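Local coordinates for pseudopodium-enriched atypical kinase 1 (Homo sapiens, PDB 6BHC), which is a pseudokinase of the protein kinase family, with an unusual catalytic cleft and a novel mode of kinase-fold dimerization, at residues H103-R108 with Q118-H123; T150-C155 with R237-N242; K63-A68 with Y73-Y78; S55-T60 with Y86-C91. The protein carries 1 engineered substitution. One frame throughout, in Å; residues are numbered along the deposited sequence.

Contact 1: residues H103-R108 with Q118-H123; sequences HSLAVR and QQDCGH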
loop_
_atom_site.group_PDB
_atom_site.type_symbol
_atom_site.label_atom_id
_atom_site.label_comp_id
_atom_site.label_asym_id
_atom_site.label_seq_id
_atom_site.Cartn_x
_atom_site.Cartn_y
_atom_site.Cartn_z
ATOM N N HIS A 103 36.207 1.577 26.483
ATOM C CA HIS A 103 36.121 0.258 25.868
ATOM C C HIS A 103 34.751 0.032 25.237
ATOM O O HIS A 103 34.633 -0.651 24.220
ATOM C CB HIS A 103 36.411 -0.837 26.897
ATOM C CG HIS A 103 36.352 -2.223 26.336
ATOM N ND1 HIS A 103 37.221 -2.672 25.366
ATOM C CD2 HIS A 103 35.524 -3.260 26.607
ATOM C CE1 HIS A 103 36.933 -3.926 25.065
ATOM N NE2 HIS A 103 35.907 -4.307 25.804
ATOM N N SER A 104 33.714 0.604 25.856
ATOM C CA SER A 104 32.371 0.486 25.301
ATOM C C SER A 104 32.272 1.186 23.952
ATOM O O SER A 104 31.605 0.692 23.034
ATOM C CB SER A 104 31.344 1.057 26.279
ATOM O OG SER A 104 30.035 1.006 25.734
ATOM N N LEU A 105 32.932 2.336 23.811
ATOM C CA LEU A 105 32.924 3.039 22.532
ATOM C C LEU A 105 33.753 2.300 21.489
ATOM O O LEU A 105 33.383 2.262 20.312
ATOM C CB LEU A 105 33.437 4.467 22.712
ATOM C CG LEU A 105 32.541 5.434 23.491
ATOM C CD1 LEU A 105 33.256 6.753 23.732
ATOM C CD2 LEU A 105 31.234 5.663 22.753
ATOM N N ALA A 106 34.872 1.699 21.902
ATOM C CA ALA A 106 35.748 1.030 20.944
ATOM C C ALA A 106 35.059 -0.167 20.298
ATOM O O ALA A 106 35.140 -0.356 19.079
ATOM C CB ALA A 106 37.044 0.598 21.630
ATOM N N VAL A 107 34.370 -0.985 21.097
ATOM C CA VAL A 107 33.719 -2.171 20.552
ATOM C C VAL A 107 32.495 -1.784 19.730
ATOM O O VAL A 107 32.257 -2.333 18.648
ATOM C CB VAL A 107 33.358 -3.148 21.687
ATOM C CG1 VAL A 107 32.548 -4.318 21.149
ATOM C CG2 VAL A 107 34.619 -3.644 22.376
ATOM N N ARG A 108 31.709 -0.823 20.219
ATOM C CA ARG A 108 30.469 -0.450 19.546
ATOM C C ARG A 108 30.715 0.366 18.281
ATOM O O ARG A 108 29.917 0.292 17.340
ATOM C CB ARG A 108 29.570 0.326 20.513
ATOM C CG ARG A 108 28.154 0.543 20.019
ATOM C CD ARG A 108 27.267 1.068 21.135
ATOM N NE ARG A 108 27.836 2.247 21.779
ATOM C CZ ARG A 108 27.709 3.485 21.314
ATOM N NH1 ARG A 108 27.033 3.711 20.196
ATOM N NH2 ARG A 108 28.260 4.500 21.967
ATOM N N GLN A 118 22.847 0.828 20.028
ATOM C CA GLN A 118 22.998 2.258 20.259
ATOM C C GLN A 118 24.010 2.869 19.298
ATOM O O GLN A 118 25.101 2.325 19.095
ATOM C CB GLN A 118 23.422 2.522 21.703
ATOM C CG GLN A 118 23.505 3.997 22.048
ATOM C CD GLN A 118 23.676 4.240 23.532
ATOM O OE1 GLN A 118 24.493 3.596 24.189
ATOM N NE2 GLN A 118 22.896 5.169 24.070
ATOM N N GLN A 119 23.641 4.001 18.709
ATOM C CA GLN A 119 24.516 4.797 17.865
ATOM C C GLN A 119 24.906 6.074 18.596
ATOM O O GLN A 119 24.197 6.545 19.490
ATOM C CB GLN A 119 23.836 5.152 16.538
ATOM C CG GLN A 119 23.172 3.987 15.829
ATOM C CD GLN A 119 22.330 4.436 14.649
ATOM O OE1 GLN A 119 22.794 5.181 13.785
ATOM N NE2 GLN A 119 21.078 3.994 14.614
ATOM N N ASP A 120 26.045 6.638 18.201
ATOM C CA ASP A 120 26.505 7.902 18.754
ATOM C C ASP A 120 27.055 8.766 17.629
ATOM O O ASP A 120 27.504 8.258 16.600
ATOM C CB ASP A 120 27.574 7.698 19.838
ATOM C CG ASP A 120 28.875 7.155 19.283
ATOM O OD1 ASP A 120 29.745 7.967 18.903
ATOM O OD2 ASP A 120 29.030 5.917 19.228
ATOM N N CYS A 121 27.012 10.082 17.838
ATOM C CA CYS A 121 27.523 11.045 16.870
ATOM C C CYS A 121 28.676 11.858 17.449
ATOM O O CYS A 121 28.897 13.006 17.054
ATOM C CB CYS A 121 26.406 11.966 16.377
ATOM S SG CYS A 121 25.549 12.898 17.670
ATOM N N GLY A 122 29.418 11.275 18.387
ATOM C CA GLY A 122 30.569 11.945 18.957
ATOM C C GLY A 122 30.704 11.767 20.455
ATOM O O GLY A 122 29.775 11.304 21.122
ATOM N N HIS A 123 31.864 12.137 20.992
ATOM C CA HIS A 123 32.132 12.028 22.419
ATOM C C HIS A 123 33.304 12.936 22.762
ATOM O O HIS A 123 34.120 13.277 21.902
ATOM C CB HIS A 123 32.429 10.583 22.827
ATOM C CG HIS A 123 33.521 9.944 22.029
ATOM N ND1 HIS A 123 34.856 10.197 22.259
ATOM C CD2 HIS A 123 33.477 9.067 20.998
ATOM C CE1 HIS A 123 35.588 9.500 21.407
ATOM N NE2 HIS A 123 34.774 8.807 20.631
#
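Arg-108 meets Gln-118 and Asp-120 in the polar part of this contact. Its NH1 donates a hydrogen bond to the backbone O of Gln-118 at 2.6 Å. The N-H...O angle is 143°, so the bond is bent, and the donor stands above the carbonyl plane rather than on a lone pair. The same NH1 forms a salt bridge with Asp-120 OD2 at 3.1 Å, and NH2 lies 3.2 Å from that oxygen. The guanidinium and carboxylate planes are nearly perpendicular, 81° apart. A bend at chi3 (53°) turns the arginine tip to these acceptors. Gln-118 CG covers one guanidinium face, 4.0 Å from NH1. A methionine here would probably leave the Asp-120 carboxylate without its counter-charge and the Gln-118 carbonyl without this donor.

The apolar part is a CH-pi contact. Leu-105 CD1 sits over one face of the His-123 ring, 3.8 Å from its centroid.

Helix 104-109 is fixed to the loop that leads into strand 123-128. The position fits a short version of the kinase C helix. Asp-120 and His-123 also pack on Val-148 of strand 143-150. Gln-118 reaches Tyr-73 and Lys-89 with its amide and bonds through its backbone to Val-240 of strand 237-240.

Contact 2: residues T150-C155 with R237-N242; sequences TREVPC and RLIVSN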
loop_
_atom_site.group_PDB
_atom_site.type_symbol
_atom_site.label_atom_id
_atom_site.label_comp_id
_atom_site.label_asym_id
_atom_site.label_seq_id
_atom_site.Cartn_x
_atom_site.Cartn_y
_atom_site.Cartn_z
ATOM N N THR A 150 24.133 11.298 21.442
ATOM C CA THR A 150 23.367 10.377 20.615
ATOM C C THR A 150 22.116 11.075 20.106
ATOM O O THR A 150 21.580 11.976 20.758
ATOM C CB THR A 150 22.983 9.099 21.383
ATOM O OG1 THR A 150 22.158 8.270 20.555
ATOM C CG2 THR A 150 22.232 9.442 22.662
ATOM N N ARG A 151 21.656 10.655 18.925
ATOM C CA ARG A 151 20.465 11.235 18.319
ATOM C C ARG A 151 19.185 10.500 18.690
ATOM O O ARG A 151 18.096 11.060 18.521
ATOM C CB ARG A 151 20.607 11.268 16.793
ATOM C CG ARG A 151 21.695 12.209 16.291
ATOM C CD ARG A 151 21.658 12.353 14.775
ATOM N NE ARG A 151 22.542 13.420 14.310
ATOM C CZ ARG A 151 23.782 13.229 13.868
ATOM N NH1 ARG A 151 24.511 14.262 13.467
ATOM N NH2 ARG A 151 24.292 12.006 13.823
ATOM N N GLU A 152 19.285 9.268 19.185
ATOM C CA GLU A 152 18.120 8.508 19.640
ATOM C C GLU A 152 17.965 8.751 21.135
ATOM O O GLU A 152 18.706 8.192 21.948
ATOM C CB GLU A 152 18.277 7.024 19.325
ATOM C CG GLU A 152 18.281 6.686 17.837
ATOM C CD GLU A 152 19.603 7.004 17.161
ATOM O OE1 GLU A 152 20.639 7.032 17.858
ATOM O OE2 GLU A 152 19.604 7.228 15.931
ATOM N N VAL A 153 17.001 9.589 21.501
ATOM C CA VAL A 153 16.818 10.010 22.888
ATOM C C VAL A 153 16.103 8.920 23.676
ATOM O O VAL A 153 14.969 8.554 23.336
ATOM C CB VAL A 153 16.045 11.335 22.965
ATOM C CG1 VAL A 153 15.746 11.683 24.414
ATOM C CG2 VAL A 153 16.835 12.447 22.297
ATOM N N PRO A 154 16.715 8.378 24.726
ATOM C CA PRO A 154 16.018 7.389 25.554
ATOM C C PRO A 154 15.070 8.052 26.539
ATOM O O PRO A 154 15.394 9.062 27.169
ATOM C CB PRO A 154 17.163 6.673 26.282
ATOM C CG PRO A 154 18.223 7.709 26.387
ATOM C CD PRO A 154 18.117 8.561 25.145
ATOM N N CYS A 155 13.878 7.468 26.662
ATOM C CA CYS A 155 12.874 7.947 27.601
ATOM C C CYS A 155 12.844 7.146 28.893
ATOM O O CYS A 155 12.416 7.679 29.923
ATOM C CB CYS A 155 11.485 7.911 26.954
ATOM S SG CYS A 155 11.407 8.722 25.344
ATOM N N ARG A 237 10.802 1.167 20.674
ATOM C CA ARG A 237 12.026 0.760 19.998
ATOM C C ARG A 237 13.091 0.445 21.043
ATOM O O ARG A 237 13.511 1.331 21.794
ATOM C CB ARG A 237 12.513 1.852 19.046
ATOM C CG ARG A 237 13.902 1.599 18.476
ATOM C CD ARG A 237 14.338 2.734 17.564
ATOM N NE ARG A 237 15.703 2.553 17.080
ATOM C CZ ARG A 237 16.320 3.402 16.266
ATOM N NH1 ARG A 237 15.692 4.491 15.843
ATOM N NH2 ARG A 237 17.564 3.163 15.874
ATOM N N LEU A 238 13.523 -0.813 21.088
ATOM C CA LEU A 238 14.527 -1.251 22.045
ATOM C C LEU A 238 15.922 -1.014 21.484
ATOM O O LEU A 238 16.173 -1.232 20.296
ATOM C CB LEU A 238 14.338 -2.731 22.392
ATOM C CG LEU A 238 15.289 -3.358 23.420
ATOM C CD1 LEU A 238 14.548 -4.338 24.321
ATOM C CD2 LEU A 238 16.455 -4.057 22.735
ATOM N N ILE A 239 16.830 -0.570 22.349
ATOM C CA ILE A 239 18.195 -0.243 21.960
ATOM C C ILE A 239 19.145 -0.854 22.982
ATOM O O ILE A 239 19.063 -0.543 24.177
ATOM C CB ILE A 239 18.408 1.276 21.848
ATOM C CG1 ILE A 239 17.725 1.810 20.584
ATOM C CG2 ILE A 239 19.883 1.611 21.846
ATOM C CD1 ILE A 239 17.970 3.280 20.319
ATOM N N VAL A 240 20.034 -1.728 22.515
ATOM C CA VAL A 240 21.027 -2.355 23.380
ATOM C C VAL A 240 22.184 -1.387 23.583
ATOM O O VAL A 240 22.717 -0.827 22.618
ATOM C CB VAL A 240 21.518 -3.683 22.780
ATOM C CG1 VAL A 240 22.458 -4.388 23.746
ATOM C CG2 VAL A 240 20.341 -4.577 22.420
ATOM N N SER A 241 22.578 -1.189 24.838
ATOM C CA SER A 241 23.637 -0.248 25.166
ATOM C C SER A 241 24.561 -0.871 26.201
ATOM O O SER A 241 24.391 -2.026 26.607
ATOM C CB SER A 241 23.061 1.077 25.678
ATOM O OG SER A 241 22.462 0.904 26.949
ATOM N N ASN A 242 25.549 -0.082 26.624
ATOM C CA ASN A 242 26.524 -0.469 27.634
ATOM C C ASN A 242 27.338 -1.679 27.196
ATOM O O ASN A 242 27.054 -2.811 27.601
ATOM C CB ASN A 242 25.842 -0.746 28.973
ATOM C CG ASN A 242 26.834 -0.892 30.105
ATOM O OD1 ASN A 242 28.028 -0.649 29.928
ATOM N ND2 ASN A 242 26.346 -1.274 31.279
HETATM O O HOH W 1 18.183 5.567 13.888
#
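The backbones that carry Glu-152 and its partners Arg-237 and Ile-239 are not hydrogen-bonded to each other. The 150-155 segment leaves strand 143-150, turns at Arg-151 and runs on as extended loop. A weak bond from Glu-152 N to Thr-150 OG1, at 3.3 Å, spans this turn. Segment 237-242 begins as strand. Arg-237 and Ile-239 are two residues apart in it, so both side chains start toward the loop.

The Glu-152 side chain lies over both. Its CB meets the Ile-239 CD1 methyl at 3.9 Å. Its CG rests over one face of the Arg-237 guanidinium, 3.9 Å from NH1. The glutamate chain bends at chi2 (77°), and the carboxylate plane is turned 54° from the guanidinium plane. The nearest charged atoms, Glu-152 OE2 and Arg-237 NH2, are 4.5 Å apart. This is charge proximity, not a salt bridge. A water joins them instead. It donates to Glu-152 OE2 at 3.0 Å and accepts from Arg-237 NH2 at 3.2 Å, lying at the guanidinium edge. The arginine is held elsewhere by Phe-115, through a cation-pi contact and a bond from NE to its carbonyl.

By its place after strand 143-150 the loop probably corresponds to the kinase hinge. Strand 237-240 leads to Asn-242, probably in the place of the DFG aspartate. Strand 209-212 lies between strands 156-157 and 237-240 in a small antiparallel sheet.

Contact 3: residues K63-A68 with Y73-Y78; sequences KPCCEA and YYTASY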
loop_
_atom_site.group_PDB
_atom_site.type_symbol
_atom_site.label_atom_id
_atom_site.label_comp_id
_atom_site.label_asym_id
_atom_site.label_seq_id
_atom_site.Cartn_x
_atom_site.Cartn_y
_atom_site.Cartn_z
ATOM N N LYS A 63 15.963 17.418 35.339
ATOM C CA LYS A 63 15.895 16.017 35.717
ATOM C C LYS A 63 16.343 15.137 34.555
ATOM O O LYS A 63 16.143 15.488 33.386
ATOM C CB LYS A 63 14.475 15.637 36.136
ATOM C CG LYS A 63 13.456 15.627 35.007
ATOM C CD LYS A 63 12.122 15.065 35.474
ATOM C CE LYS A 63 12.271 13.638 35.982
ATOM N NZ LYS A 63 10.974 13.072 36.447
ATOM N N PRO A 64 16.974 14.001 34.846
ATOM C CA PRO A 64 17.384 13.095 33.769
ATOM C C PRO A 64 16.180 12.534 33.029
ATOM O O PRO A 64 15.118 12.300 33.610
ATOM C CB PRO A 64 18.150 11.989 34.505
ATOM C CG PRO A 64 18.566 12.608 35.803
ATOM C CD PRO A 64 17.467 13.559 36.162
ATOM N N CYS A 65 16.355 12.325 31.726
ATOM C CA CYS A 65 15.331 11.670 30.926
ATOM C C CYS A 65 15.445 10.153 30.962
ATOM O O CYS A 65 14.477 9.464 30.621
ATOM C CB CYS A 65 15.390 12.156 29.473
ATOM S SG CYS A 65 16.885 11.689 28.563
ATOM N N CYS A 66 16.596 9.622 31.374
ATOM C CA CYS A 66 16.797 8.185 31.489
ATOM C C CYS A 66 18.037 7.931 32.334
ATOM O O CYS A 66 19.013 8.680 32.250
ATOM C CB CYS A 66 16.948 7.524 30.114
ATOM S SG CYS A 66 17.202 5.735 30.176
ATOM N N GLU A 67 17.987 6.874 33.143
ATOM C CA GLU A 67 19.102 6.474 34.002
ATOM C C GLU A 67 19.433 5.016 33.699
ATOM O O GLU A 67 18.770 4.105 34.202
ATOM C CB GLU A 67 18.758 6.671 35.475
ATOM C CG GLU A 67 18.725 8.123 35.915
ATOM C CD GLU A 67 18.175 8.294 37.317
ATOM O OE1 GLU A 67 16.939 8.241 37.482
ATOM O OE2 GLU A 67 18.980 8.469 38.255
ATOM N N ALA A 68 20.459 4.798 32.881
ATOM C CA ALA A 68 20.844 3.460 32.470
ATOM C C ALA A 68 21.912 2.899 33.409
ATOM O O ALA A 68 22.358 3.553 34.354
ATOM C CB ALA A 68 21.332 3.468 31.022
ATOM N N TYR A 73 21.259 10.243 31.244
ATOM C CA TYR A 73 20.886 10.870 29.983
ATOM C C TYR A 73 20.136 12.170 30.227
ATOM O O TYR A 73 19.294 12.254 31.127
ATOM C CB TYR A 73 20.015 9.941 29.135
ATOM C CG TYR A 73 20.759 8.787 28.513
ATOM C CD1 TYR A 73 21.373 8.919 27.273
ATOM C CD2 TYR A 73 20.838 7.559 29.157
ATOM C CE1 TYR A 73 22.047 7.861 26.695
ATOM C CE2 TYR A 73 21.510 6.496 28.587
ATOM C CZ TYR A 73 22.113 6.653 27.358
ATOM O OH TYR A 73 22.784 5.598 26.787
ATOM N N TYR A 74 20.434 13.175 29.406
ATOM C CA TYR A 74 19.746 14.457 29.448
ATOM C C TYR A 74 19.439 14.902 28.028
ATOM O O TYR A 74 20.325 14.888 27.168
ATOM C CB TYR A 74 20.591 15.525 30.153
ATOM C CG TYR A 74 20.752 15.325 31.642
ATOM C CD1 TYR A 74 21.794 14.563 32.151
ATOM C CD2 TYR A 74 19.870 15.913 32.539
ATOM C CE1 TYR A 74 21.949 14.382 33.513
ATOM C CE2 TYR A 74 20.016 15.741 33.902
ATOM C CZ TYR A 74 21.056 14.973 34.383
ATOM O OH TYR A 74 21.206 14.797 35.739
ATOM N N THR A 75 18.192 15.291 27.783
ATOM C CA THR A 75 17.847 15.906 26.511
ATOM C C THR A 75 18.500 17.278 26.413
ATOM O O THR A 75 18.531 18.038 27.384
ATOM C CB THR A 75 16.331 16.032 26.367
ATOM O OG1 THR A 75 15.820 16.880 27.401
ATOM C CG2 THR A 75 15.674 14.667 26.474
ATOM N N ALA A 76 19.034 17.593 25.236
ATOM C CA ALA A 76 19.796 18.819 25.062
ATOM C C ALA A 76 19.522 19.418 23.691
ATOM O O ALA A 76 19.135 18.725 22.747
ATOM C CB ALA A 76 21.301 18.577 25.233
ATOM N N SER A 77 19.736 20.728 23.601
ATOM C CA SER A 77 19.656 21.474 22.351
ATOM C C SER A 77 21.076 21.833 21.930
ATOM O O SER A 77 21.731 22.657 22.577
ATOM C CB SER A 77 18.795 22.725 22.518
ATOM O OG SER A 77 18.895 23.573 21.388
ATOM N N TYR A 78 21.552 21.205 20.857
ATOM C CA TYR A 78 22.887 21.489 20.350
ATOM C C TYR A 78 22.940 22.907 19.793
ATOM O O TYR A 78 22.073 23.311 19.015
ATOM C CB TYR A 78 23.265 20.470 19.274
ATOM C CG TYR A 78 24.681 20.591 18.760
ATOM C CD1 TYR A 78 25.727 20.925 19.612
ATOM C CD2 TYR A 78 24.976 20.348 17.426
ATOM C CE1 TYR A 78 27.024 21.030 19.143
ATOM C CE2 TYR A 78 26.269 20.447 16.948
ATOM C CZ TYR A 78 27.289 20.788 17.810
ATOM O OH TYR A 78 28.578 20.889 17.338
HETATM O O HOH W 2 16.275 15.558 30.233
#
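Pro-64 packs against the Tyr-74 ring, and the backbones beside them are bonded. Pro-64 CA makes a CH-pi contact over one face of that ring, 4.1 Å from its centroid. The proline CG reaches on to Tyr-74 OH at 3.4 Å. The proline ring runs alongside the tyrosine in the same direction. Cys-65 N donates to Tyr-73 O at 3.0 Å, and Tyr-73 N donates to Cys-66 O at 2.9 Å. With chi1 66° the Cys-65 sulfur is tucked in over its own backbone, which brings SG to Tyr-73 CB at 3.6 Å and Thr-75 CG2 at 3.8 Å. Ala-68 CB touches the edge of the Tyr-73 ring at CE2, 3.9 Å away, while Cys-66 SG approaches that ring obliquely.

Further out, a water donates to Lys-63 O and accepts from Thr-75 N, 3.1 Å from it. Tyr-74 OH bonds to Leu-132 O, and Tyr-73 OH to Gln-118 NE2. Both rings are therefore tied at their far ends. A serine in place of Tyr-74 would probably strip Pro-64 of its aromatic cover and leave the Leu-132 carbonyl without this partner.

The weakly bonded strand 66-67 and strand 71-78 form a beta hairpin, probably at the place of the kinase glycine-rich loop. No charge pair joins the two segments; backbone bonds, a water bridge and apolar contacts to tyrosine close the hairpin.

Contact 4: residues S55-T60 with Y86-C91; sequences SDFRLT and YAVKIC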
loop_
_atom_site.group_PDB
_atom_site.type_symbol
_atom_site.label_atom_id
_atom_site.label_comp_id
_atom_site.label_asym_id
_atom_site.label_seq_id
_atom_site.Cartn_x
_atom_site.Cartn_y
_atom_site.Cartn_z
ATOM N N SER A 55 29.531 23.491 26.642
ATOM C CA SER A 55 28.666 24.662 26.688
ATOM C C SER A 55 27.737 24.753 25.485
ATOM O O SER A 55 26.757 25.505 25.532
ATOM C CB SER A 55 29.512 25.933 26.784
ATOM O OG SER A 55 28.697 27.092 26.802
ATOM N N ASP A 56 28.017 24.010 24.413
ATOM C CA ASP A 56 27.172 24.020 23.226
ATOM C C ASP A 56 25.935 23.143 23.366
ATOM O O ASP A 56 25.096 23.137 22.459
ATOM C CB ASP A 56 27.975 23.575 22.000
ATOM C CG ASP A 56 28.974 24.618 21.548
ATOM O OD1 ASP A 56 28.739 25.818 21.806
ATOM O OD2 ASP A 56 29.992 24.239 20.932
ATOM N N PHE A 57 25.801 22.407 24.463
ATOM C CA PHE A 57 24.650 21.538 24.696
ATOM C C PHE A 57 23.841 22.126 25.846
ATOM O O PHE A 57 24.189 21.955 27.017
ATOM C CB PHE A 57 25.095 20.108 24.991
ATOM C CG PHE A 57 25.662 19.398 23.797
ATOM C CD1 PHE A 57 27.018 19.460 23.516
ATOM C CD2 PHE A 57 24.838 18.677 22.948
ATOM C CE1 PHE A 57 27.542 18.811 22.413
ATOM C CE2 PHE A 57 25.356 18.025 21.845
ATOM C CZ PHE A 57 26.709 18.092 21.577
ATOM N N ARG A 58 22.762 22.825 25.505
ATOM C CA ARG A 58 21.873 23.421 26.495
ATOM C C ARG A 58 20.866 22.365 26.931
ATOM O O ARG A 58 20.006 21.954 26.144
ATOM C CB ARG A 58 21.170 24.653 25.929
ATOM C CG ARG A 58 22.086 25.840 25.646
ATOM C CD ARG A 58 22.747 25.740 24.277
ATOM N NE ARG A 58 21.768 25.574 23.207
ATOM C CZ ARG A 58 21.163 26.581 22.583
ATOM N NH1 ARG A 58 21.435 27.833 22.923
ATOM N NH2 ARG A 58 20.284 26.333 21.620
ATOM N N LEU A 59 20.976 21.919 28.179
ATOM C CA LEU A 59 20.057 20.916 28.697
ATOM C C LEU A 59 18.653 21.497 28.798
ATOM O O LEU A 59 18.445 22.549 29.411
ATOM C CB LEU A 59 20.526 20.417 30.063
ATOM C CG LEU A 59 21.915 19.780 30.104
ATOM C CD1 LEU A 59 22.198 19.197 31.479
ATOM C CD2 LEU A 59 22.051 18.715 29.025
ATOM N N THR A 60 17.688 20.808 28.190
ATOM C CA THR A 60 16.305 21.261 28.193
ATOM C C THR A 60 15.596 20.998 29.514
ATOM O O THR A 60 14.463 21.458 29.693
ATOM C CB THR A 60 15.535 20.589 27.055
ATOM O OG1 THR A 60 15.537 19.170 27.251
ATOM C CG2 THR A 60 16.188 20.908 25.719
ATOM N N TYR A 86 18.715 15.669 20.498
ATOM C CA TYR A 86 20.014 15.210 20.960
ATOM C C TYR A 86 19.906 14.829 22.426
ATOM O O TYR A 86 19.164 15.458 23.185
ATOM C CB TYR A 86 21.100 16.282 20.779
ATOM C CG TYR A 86 21.504 16.530 19.342
ATOM C CD1 TYR A 86 22.452 15.729 18.717
ATOM C CD2 TYR A 86 20.948 17.575 18.615
ATOM C CE1 TYR A 86 22.828 15.957 17.405
ATOM C CE2 TYR A 86 21.318 17.810 17.304
ATOM C CZ TYR A 86 22.258 17.000 16.704
ATOM O OH TYR A 86 22.628 17.234 15.399
ATOM N N ALA A 87 20.644 13.794 22.815
ATOM C CA ALA A 87 20.716 13.350 24.198
ATOM C C ALA A 87 22.171 13.345 24.639
ATOM O O ALA A 87 23.046 12.881 23.900
ATOM C CB ALA A 87 20.101 11.958 24.365
ATOM N N VAL A 88 22.426 13.872 25.832
ATOM C CA VAL A 88 23.762 13.917 26.412
ATOM C C VAL A 88 23.914 12.719 27.338
ATOM O O VAL A 88 23.170 12.580 28.317
ATOM C CB VAL A 88 24.005 15.235 27.163
ATOM C CG1 VAL A 88 25.276 15.147 27.981
ATOM C CG2 VAL A 88 24.077 16.394 26.181
ATOM N N LYS A 89 24.871 11.850 27.028
ATOM C CA LYS A 89 25.122 10.639 27.800
ATOM C C LYS A 89 26.379 10.852 28.638
ATOM O O LYS A 89 27.485 10.942 28.096
ATOM C CB LYS A 89 25.266 9.433 26.872
ATOM C CG LYS A 89 25.518 8.118 27.581
ATOM C CD LYS A 89 25.740 6.981 26.592
ATOM C CE LYS A 89 26.013 5.670 27.315
ATOM N NZ LYS A 89 26.188 4.530 26.370
ATOM N N ILE A 90 26.207 10.933 29.953
ATOM C CA ILE A 90 27.303 11.172 30.886
ATOM C C ILE A 90 27.642 9.843 31.551
ATOM O O ILE A 90 26.907 9.367 32.421
ATOM C CB ILE A 90 26.941 12.239 31.927
ATOM C CG1 ILE A 90 26.354 13.477 31.247
ATOM C CG2 ILE A 90 28.167 12.621 32.743
ATOM C CD1 ILE A 90 25.891 14.542 32.220
ATOM N N CYS A 91 28.766 9.251 31.158
ATOM C CA CYS A 91 29.120 7.907 31.582
ATOM C C CYS A 91 29.633 7.898 33.022
ATOM O O CYS A 91 30.092 8.912 33.556
ATOM C CB CYS A 91 30.164 7.317 30.634
ATOM S SG CYS A 91 29.626 7.295 28.906
#
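Next to Val-88, which packs on Phe-57 and Leu-59, the Lys-89 NZ atom is gripped by two groups. It forms a salt bridge with Asp-70 and a hydrogen bond with Gln-118 OE1. The lysine chain is fully extended and leads away from strand 57-59. Val-88 points the other way, and it makes the contact.

This contact is wholly apolar. The Val-88 CG2 methyl does the touching. It lies 4.0 Å from Phe-57 CD2 and also 4.0 Å from Phe-57 CB. The methyl comes to the phenyl ring obliquely. It also meets Leu-59 CD2 at 4.2 Å, where the two side chains cross at about a right angle. Setting CG1 anti to the backbone N (chi1 169°) turns CG2 toward strand 57-59, where this one methyl meets both Phe-57 and Leu-59.

The backbones stay apart, with 7.9 Å between the CA atoms of Phe-57 and Val-88. Strand 71-78 pairs with both strands; its Ala-76 touches Phe-57, Leu-59 and Val-88, and its Tyr-78 stacks on the Phe-57 ring.

These residues pack together on one face of the curled antiparallel sheet of the kinase N-lobe. Lys-89 leaves the opposite face and matches, by sequence (Ala-Val-Lys), the family's conserved strand lysine beside the nucleotide cleft.

Overall arrangement
Contacts 3 and 4 are closest, with centres about 7 Å apart. They share strand 71-78's sheet, and contact 3 falls between the two segments of contact 4 along the chain. Contact 1 follows, then contact 2. Contacts 2 and 3 have centres about 11 Å apart and meet where Pro-154 packs on Tyr-73. Contacts 1 and 2 are about 12 Å apart, joined by Gln-118 to Val-240 and by Gln-119 to Thr-150. Gln-118 also connects contact 1 to Tyr-73 of contact 3 and Lys-89 of contact 4. Together the contacts probably help to shape the region of the cleft, where the N-lobe sheet, helix 104-109 and the hinge-like loop meet.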